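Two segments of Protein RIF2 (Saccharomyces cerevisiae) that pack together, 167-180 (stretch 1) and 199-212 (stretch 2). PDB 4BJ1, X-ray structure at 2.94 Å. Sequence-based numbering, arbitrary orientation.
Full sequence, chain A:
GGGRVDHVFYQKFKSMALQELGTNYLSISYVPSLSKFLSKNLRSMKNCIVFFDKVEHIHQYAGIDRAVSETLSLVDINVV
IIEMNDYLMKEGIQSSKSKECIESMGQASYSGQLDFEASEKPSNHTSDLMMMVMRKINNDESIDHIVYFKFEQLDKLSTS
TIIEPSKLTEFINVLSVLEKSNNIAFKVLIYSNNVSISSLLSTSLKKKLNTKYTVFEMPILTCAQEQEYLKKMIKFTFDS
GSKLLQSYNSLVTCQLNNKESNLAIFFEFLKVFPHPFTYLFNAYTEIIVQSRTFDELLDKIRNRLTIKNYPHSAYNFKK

Stretch 1 (167-180) KLTEFINVLSVLEK
Stretch 2, residues 199-212: SLLSTSLKKKLNTK

Stretch 1 is helical, continuing a helix that begins earlier in the chain. Residues 199-208 form a second helix, and 209-212 leave it as an irregular segment. The helices run in the same general direction, with 37° between their axes (signed crossing angle -37°) and a closest approach of 10.6 Å. The register advances one turn at a time. CA-CA distances are 7.9 Å for Leu-168 and Leu-201, 6.8 Å for Ile-172 and Leu-205, and 6.2 Å for Ser-176 and Leu-209. The contact buries 630 Å² in total, both sides summed.

Leu-168 points toward the second helix with chi1 t and chi2 p. Its side chain is a knob among Leu-200, Leu-201, Ser-204 and Leu-205. CD2 of Leu-168 lies 3.8 Å from CD1 of Leu-200, and CD1 of Leu-168 lies 3.8 Å from CD1 of Leu-201. Leu-201 (t, p) and Leu-205 (m, m) start sideways, but their ends come nearer. Leu-200 does likewise, with chi1 p and chi2 between wells at 116°.

Ile-172 (m, t) also points toward the second helix, and its two ends reach different neighbours. CD1 of Ile-172 lies 3.3 Å from OG of Ser-204, whose chi1 is t, and 4.1 Å from CD2 of Leu-205. CG2 of Ile-172 lies 3.4 Å from CB of Lys-208 and 3.7 Å from CG of Leu-209. Leu-175 (m, t) touches two leucines with one methyl: CD1 of Leu-175 is 3.8 Å from CD1 of Leu-205 and 3.8 Å from CD1 of Leu-209.

Lys-208 is m, t, p, p. The two p torsions bend its chain, and CE of Lys-208 comes 3.8 Å from CG2 of Thr-169 (chi1 m).

Leu-209 is the first residue to leave helical phi/psi, at -114/161. Its side chain (m, t) points toward stretch 1. CD2 of Leu-209 lies 3.6 Å from both O of Ile-172 and N of Ser-176. Ser-176 is p, which lets OG of Ser-176 donate to O of Asn-173 in its own helix at 3.1 Å.

Asn-210 has phi/psi -97/-12 and chi1 m; Thr-211 has -84/122 and chi1 m. Their backbone N atoms have left the helical hydrogen-bond pattern and meet the carboxylate of Glu-179. Glu-179 points toward them with chi1 off-well at -127°, chi2 t and chi3 44°. N of Asn-210 donates to OE1 of Glu-179 at 3.3 Å (157°), and weakly to OE2 of Glu-179, also at 3.3 Å. OE2 of Glu-179 accepts a weak bond from N of Thr-211 at 3.0 Å and another hydrogen bond from OG1 of Thr-211 at 3.1 Å. The carboxylate thus ties the segment after the second helix to the first helix.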

# COMPACT_ATOMS: atom_id res chain seq x y z
N LYS A 167 -33.40 3.14 20.73
CA LYS A 167 -32.30 2.35 20.16
C LYS A 167 -30.97 2.53 20.92
O LYS A 167 -30.23 1.55 21.08
CB LYS A 167 -32.13 2.62 18.65
CG LYS A 167 -33.23 2.03 17.74
CD LYS A 167 -33.39 0.50 17.86
CE LYS A 167 -33.86 -0.17 16.59
NZ LYS A 167 -34.13 -1.62 16.81
N LEU A 168 -30.71 3.76 21.39
CA LEU A 168 -29.52 4.16 22.15
C LEU A 168 -29.47 3.47 23.50
O LEU A 168 -28.39 3.03 23.90
CB LEU A 168 -29.48 5.70 22.32
CG LEU A 168 -28.36 6.34 23.20
CD1 LEU A 168 -26.97 5.88 22.79
CD2 LEU A 168 -28.43 7.86 23.15
N THR A 169 -30.61 3.36 24.20
CA THR A 169 -30.69 2.71 25.51
C THR A 169 -30.37 1.22 25.40
O THR A 169 -29.57 0.71 26.18
CB THR A 169 -32.03 2.97 26.19
OG1 THR A 169 -32.39 4.33 25.96
CG2 THR A 169 -31.97 2.68 27.69
N GLU A 170 -30.97 0.56 24.39
CA GLU A 170 -30.77 -0.85 24.05
C GLU A 170 -29.25 -1.15 23.87
O GLU A 170 -28.78 -2.21 24.32
CB GLU A 170 -31.55 -1.14 22.75
CG GLU A 170 -31.86 -2.61 22.48
CD GLU A 170 -32.81 -2.89 21.32
OE1 GLU A 170 -33.55 -1.97 20.91
OE2 GLU A 170 -32.79 -4.03 20.81
N PHE A 171 -28.50 -0.19 23.27
CA PHE A 171 -27.05 -0.25 23.05
C PHE A 171 -26.29 -0.16 24.35
O PHE A 171 -25.42 -1.01 24.59
CB PHE A 171 -26.59 0.83 22.03
CG PHE A 171 -25.10 0.92 21.73
CD1 PHE A 171 -24.33 -0.23 21.59
CD2 PHE A 171 -24.49 2.15 21.53
CE1 PHE A 171 -22.97 -0.15 21.29
CE2 PHE A 171 -23.12 2.23 21.24
CZ PHE A 171 -22.38 1.08 21.11
N ILE A 172 -26.61 0.85 25.20
CA ILE A 172 -25.97 1.05 26.51
C ILE A 172 -26.29 -0.14 27.46
O ILE A 172 -25.52 -0.42 28.39
CB ILE A 172 -26.28 2.44 27.12
CG1 ILE A 172 -25.90 3.58 26.14
CG2 ILE A 172 -25.58 2.64 28.47
CD1 ILE A 172 -26.60 4.91 26.47
N ASN A 173 -27.40 -0.86 27.18
CA ASN A 173 -27.80 -2.06 27.90
C ASN A 173 -26.86 -3.25 27.55
O ASN A 173 -26.38 -3.96 28.44
CB ASN A 173 -29.27 -2.38 27.63
CG ASN A 173 -30.27 -1.44 28.29
OD1 ASN A 173 -29.92 -0.51 29.04
ND2 ASN A 173 -31.53 -1.63 27.97
N VAL A 174 -26.57 -3.42 26.25
CA VAL A 174 -25.63 -4.44 25.76
C VAL A 174 -24.25 -4.10 26.34
O VAL A 174 -23.59 -4.97 26.92
CB VAL A 174 -25.62 -4.57 24.21
CG1 VAL A 174 -24.53 -5.53 23.75
CG2 VAL A 174 -26.97 -5.03 23.69
N LEU A 175 -23.87 -2.82 26.27
CA LEU A 175 -22.57 -2.41 26.79
C LEU A 175 -22.42 -2.70 28.29
O LEU A 175 -21.38 -3.23 28.68
CB LEU A 175 -22.22 -0.96 26.46
CG LEU A 175 -22.02 -0.59 25.00
CD1 LEU A 175 -21.73 0.86 24.87
CD2 LEU A 175 -20.90 -1.37 24.37
N SER A 176 -23.46 -2.43 29.11
CA SER A 176 -23.38 -2.71 30.55
C SER A 176 -23.30 -4.23 30.84
O SER A 176 -22.65 -4.61 31.81
CB SER A 176 -24.49 -2.02 31.34
OG SER A 176 -25.76 -2.64 31.22
N VAL A 177 -23.87 -5.08 29.98
CA VAL A 177 -23.78 -6.53 30.16
C VAL A 177 -22.38 -7.06 29.82
O VAL A 177 -21.91 -7.98 30.47
CB VAL A 177 -24.90 -7.28 29.40
CG1 VAL A 177 -24.63 -8.77 29.31
CG2 VAL A 177 -26.25 -7.01 30.07
N LEU A 178 -21.70 -6.45 28.81
CA LEU A 178 -20.34 -6.85 28.42
C LEU A 178 -19.31 -6.39 29.46
O LEU A 178 -18.22 -6.98 29.59
CB LEU A 178 -19.99 -6.34 27.01
CG LEU A 178 -20.90 -6.73 25.83
CD1 LEU A 178 -20.34 -6.17 24.52
CD2 LEU A 178 -21.07 -8.23 25.71
N GLU A 179 -19.68 -5.34 30.21
CA GLU A 179 -18.89 -4.75 31.29
C GLU A 179 -18.82 -5.79 32.42
O GLU A 179 -17.75 -6.02 32.96
CB GLU A 179 -19.57 -3.46 31.78
CG GLU A 179 -18.66 -2.24 31.81
CD GLU A 179 -19.37 -0.91 32.00
OE1 GLU A 179 -20.28 -0.82 32.86
OE2 GLU A 179 -18.99 0.06 31.30
N LYS A 180 -19.98 -6.43 32.72
CA LYS A 180 -20.18 -7.48 33.72
C LYS A 180 -19.44 -8.77 33.34
O LYS A 180 -19.01 -9.52 34.22
CB LYS A 180 -21.69 -7.78 33.88
CG LYS A 180 -22.45 -6.65 34.55
CD LYS A 180 -23.95 -6.83 34.50
CE LYS A 180 -24.67 -5.60 35.02
NZ LYS A 180 -24.73 -5.56 36.51
N SER A 199 -23.79 14.97 21.44
CA SER A 199 -23.94 15.75 22.67
C SER A 199 -24.73 14.91 23.69
O SER A 199 -24.30 14.79 24.84
CB SER A 199 -24.65 17.07 22.38
OG SER A 199 -25.36 17.07 21.15
N LEU A 200 -25.85 14.29 23.23
CA LEU A 200 -26.76 13.42 23.99
C LEU A 200 -26.15 12.03 24.23
O LEU A 200 -26.42 11.40 25.26
CB LEU A 200 -28.12 13.29 23.27
CG LEU A 200 -28.13 12.68 21.85
CD1 LEU A 200 -28.89 11.38 21.82
CD2 LEU A 200 -28.69 13.67 20.83
N LEU A 201 -25.34 11.57 23.27
CA LEU A 201 -24.64 10.29 23.28
C LEU A 201 -23.62 10.25 24.43
O LEU A 201 -23.74 9.41 25.31
CB LEU A 201 -23.95 10.10 21.92
CG LEU A 201 -23.21 8.81 21.69
CD1 LEU A 201 -24.14 7.75 21.17
CD2 LEU A 201 -22.08 9.02 20.74
N SER A 202 -22.65 11.21 24.43
CA SER A 202 -21.58 11.38 25.42
C SER A 202 -22.11 11.41 26.86
O SER A 202 -21.53 10.76 27.74
CB SER A 202 -20.80 12.66 25.14
OG SER A 202 -19.69 12.79 26.02
N THR A 203 -23.22 12.13 27.07
CA THR A 203 -23.87 12.26 28.37
C THR A 203 -24.62 10.99 28.76
O THR A 203 -24.67 10.67 29.95
CB THR A 203 -24.74 13.52 28.42
OG1 THR A 203 -25.39 13.69 27.15
CG2 THR A 203 -23.93 14.77 28.75
N SER A 204 -25.20 10.26 27.78
CA SER A 204 -25.92 9.00 28.04
C SER A 204 -24.94 7.86 28.36
O SER A 204 -25.20 7.05 29.25
CB SER A 204 -26.81 8.64 26.86
OG SER A 204 -27.93 7.87 27.28
N LEU A 205 -23.80 7.82 27.64
CA LEU A 205 -22.73 6.84 27.80
C LEU A 205 -22.02 7.06 29.14
O LEU A 205 -21.70 6.09 29.82
CB LEU A 205 -21.72 6.91 26.63
CG LEU A 205 -21.92 6.04 25.34
CD1 LEU A 205 -21.75 4.57 25.60
CD2 LEU A 205 -23.25 6.30 24.63
N LYS A 206 -21.82 8.33 29.53
CA LYS A 206 -21.17 8.67 30.80
C LYS A 206 -22.06 8.33 32.01
O LYS A 206 -21.59 7.69 32.96
CB LYS A 206 -20.74 10.15 30.83
N LYS A 207 -23.36 8.72 31.96
CA LYS A 207 -24.34 8.52 33.03
C LYS A 207 -24.73 7.08 33.32
O LYS A 207 -24.88 6.72 34.49
CB LYS A 207 -25.62 9.35 32.76
N LYS A 208 -24.91 6.26 32.27
CA LYS A 208 -25.37 4.87 32.41
C LYS A 208 -24.24 3.78 32.51
O LYS A 208 -24.54 2.65 32.91
CB LYS A 208 -26.33 4.52 31.25
CG LYS A 208 -27.76 5.06 31.40
CD LYS A 208 -28.68 4.67 30.21
CE LYS A 208 -29.09 3.21 30.15
NZ LYS A 208 -30.02 2.82 31.25
N LEU A 209 -22.98 4.10 32.14
CA LEU A 209 -21.88 3.12 32.17
C LEU A 209 -20.78 3.42 33.19
O LEU A 209 -20.63 4.56 33.65
CB LEU A 209 -21.25 2.92 30.78
CG LEU A 209 -22.11 2.30 29.68
CD1 LEU A 209 -21.32 2.22 28.40
CD2 LEU A 209 -22.60 0.92 30.04
N ASN A 210 -19.99 2.37 33.51
CA ASN A 210 -18.88 2.43 34.45
C ASN A 210 -17.54 2.62 33.75
O ASN A 210 -16.55 2.96 34.40
CB ASN A 210 -18.90 1.22 35.39
CG ASN A 210 -19.98 1.32 36.46
OD1 ASN A 210 -20.84 0.44 36.59
ND2 ASN A 210 -20.00 2.41 37.23
N THR A 211 -17.53 2.46 32.43
CA THR A 211 -16.35 2.66 31.60
C THR A 211 -16.24 4.14 31.30
O THR A 211 -17.19 4.73 30.77
CB THR A 211 -16.41 1.74 30.38
OG1 THR A 211 -15.99 0.43 30.78
CG2 THR A 211 -15.56 2.24 29.22
N LYS A 212 -15.10 4.75 31.68
CA LYS A 212 -14.84 6.17 31.44
C LYS A 212 -14.42 6.34 29.99
O LYS A 212 -13.63 5.54 29.49
CB LYS A 212 -13.76 6.73 32.39
CG LYS A 212 -14.30 7.39 33.66
CD LYS A 212 -14.37 6.44 34.87
CE LYS A 212 -13.10 6.39 35.69
NZ LYS A 212 -12.04 5.56 35.04